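Side-chain contact in arabinogalactan endo-1,4-beta-galactosidase (Ignisphaera aggregans, PDB 7OSK), which probably cleaves the beta-1,4-galactan chains of arabinogalactan internally, the part modelled here being its family 53 glycoside hydrolase catalytic domain: residues M185-N190 against L289-A294. Sequence-based numbering, arbitrary orientation.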
# COMPACT_ATOMS: atom_id res chain seq x y z
N MET A 185 -6.30 -7.22 -7.73
CA MET A 185 -6.32 -7.58 -6.32
C MET A 185 -7.03 -6.54 -5.47
O MET A 185 -6.90 -5.34 -5.71
CB MET A 185 -4.89 -7.77 -5.80
CG MET A 185 -4.22 -9.00 -6.37
SD MET A 185 -2.60 -9.35 -5.67
CE MET A 185 -2.28 -10.95 -6.43
N VAL A 186 -7.78 -7.01 -4.49
CA VAL A 186 -8.48 -6.13 -3.56
C VAL A 186 -7.99 -6.40 -2.14
O VAL A 186 -7.78 -7.54 -1.74
CB VAL A 186 -10.01 -6.31 -3.64
CG1 VAL A 186 -10.71 -5.57 -2.50
CG2 VAL A 186 -10.51 -5.81 -4.99
N GLN A 187 -7.83 -5.32 -1.38
CA GLN A 187 -7.33 -5.39 -0.01
C GLN A 187 -8.42 -4.97 0.97
O GLN A 187 -8.72 -3.79 1.12
CB GLN A 187 -6.08 -4.53 0.12
CG GLN A 187 -5.69 -4.17 1.55
CD GLN A 187 -4.30 -3.55 1.66
OE1 GLN A 187 -3.96 -2.99 2.70
NE2 GLN A 187 -3.49 -3.65 0.61
N ILE A 188 -9.00 -5.96 1.64
CA ILE A 188 -10.13 -5.74 2.53
C ILE A 188 -9.68 -5.06 3.82
O ILE A 188 -9.30 -5.72 4.79
CB ILE A 188 -10.85 -7.07 2.89
CG1 ILE A 188 -11.11 -7.91 1.64
CG2 ILE A 188 -12.16 -6.79 3.63
CD1 ILE A 188 -12.01 -7.26 0.61
N GLY A 189 -9.71 -3.73 3.82
CA GLY A 189 -9.25 -2.96 4.96
C GLY A 189 -7.75 -2.74 4.90
O GLY A 189 -7.05 -3.45 4.17
N ASN A 190 -7.25 -1.75 5.64
CA ASN A 190 -5.82 -1.47 5.68
C ASN A 190 -5.23 -1.73 7.05
O ASN A 190 -5.59 -1.07 8.03
CB ASN A 190 -5.53 -0.02 5.27
CG ASN A 190 -4.06 0.22 4.99
OD1 ASN A 190 -3.53 -0.26 3.99
ND2 ASN A 190 -3.40 0.97 5.87
N LEU A 289 2.74 -11.17 0.50
CA LEU A 289 2.90 -9.87 -0.14
C LEU A 289 3.38 -8.81 0.85
O LEU A 289 3.03 -8.86 2.03
CB LEU A 289 1.58 -9.43 -0.78
CG LEU A 289 1.53 -8.03 -1.41
CD1 LEU A 289 2.41 -7.96 -2.64
CD2 LEU A 289 0.10 -7.65 -1.74
N VAL A 290 4.19 -7.88 0.37
CA VAL A 290 4.53 -6.68 1.13
C VAL A 290 3.71 -5.51 0.58
O VAL A 290 4.05 -4.93 -0.46
CB VAL A 290 6.04 -6.35 1.06
CG1 VAL A 290 6.36 -5.11 1.88
CG2 VAL A 290 6.86 -7.54 1.54
N ALA A 291 2.63 -5.17 1.28
CA ALA A 291 1.71 -4.13 0.82
C ALA A 291 2.29 -2.74 1.00
O ALA A 291 1.99 -1.83 0.22
CB ALA A 291 0.38 -4.23 1.55
N GLU A 292 3.10 -2.56 2.04
CA GLU A 292 3.72 -1.27 2.31
C GLU A 292 5.13 -1.44 2.85
O GLU A 292 5.38 -2.27 3.73
CB GLU A 292 2.87 -0.47 3.30
CG GLU A 292 1.51 -0.05 2.76
CD GLU A 292 0.75 0.85 3.73
OE1 GLU A 292 1.33 1.26 4.76
OE2 GLU A 292 -0.43 1.15 3.45
N THR A 293 6.04 -0.63 2.33
CA THR A 293 7.41 -0.57 2.82
C THR A 293 8.08 0.66 2.25
O THR A 293 7.70 1.13 1.17
CB THR A 293 8.21 -1.84 2.45
OG1 THR A 293 9.51 -1.77 3.05
CG2 THR A 293 8.35 -1.98 0.94
N ALA A 294 9.06 1.19 2.96
CA ALA A 294 9.77 2.37 2.50
C ALA A 294 11.04 2.61 3.30
O ALA A 294 11.21 2.05 4.38
CB ALA A 294 8.88 3.60 2.57
O HOH W 1 -0.65 1.97 6.44
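At the C-terminal mouth of the (beta/alpha)8 barrel, Asn190, just past strand 185-188, faces Glu292 of strand 287-293 across the lumen. In clan GH-A, to which family 53 belongs, the acid/base and nucleophile glutamates follow or end the fourth and seventh strands; Glu292 on the seventh is consistent with the nucleophile, and Asn190 with the asparagine preceding the acid/base, here probably Glu191.

The side chains reach toward each other from facing walls of the barrel, the amide tilted 32° against the carboxylate. Asn190 OD1 and Glu292 OE2, both acceptors, lie 3.4 Å apart and do not bond directly. A water joins the groups instead: Asn190 ND2 donates to it at 3.0 Å, and it donates to Glu292 OE1 at 2.7 Å. Glu292 has CG anti to its carbonyl carbon (chi1 -66°) and an extended chain beyond, which carries the carboxylate inward to the amide. Its OE1 also bonds Tyr263 OH and its OE2 forms a salt bridge with Arg92, so both carboxylate oxygens are held. Asn190 ND2 has a second acceptor in Ala142 O.

Deeper in, the extended Gln187 chain reaches across the lumen to the methyl of Ala291; Gln187 CA and Ala291 CA are 9.2 Å apart. Strands 228-234 and 257-261 separate the two along the barrel wall, His232 of the former touching Ala291, while strand 130-135 flanks 185-188 on its other edge and helix 206-223 covers Val186 and Ile188 outside.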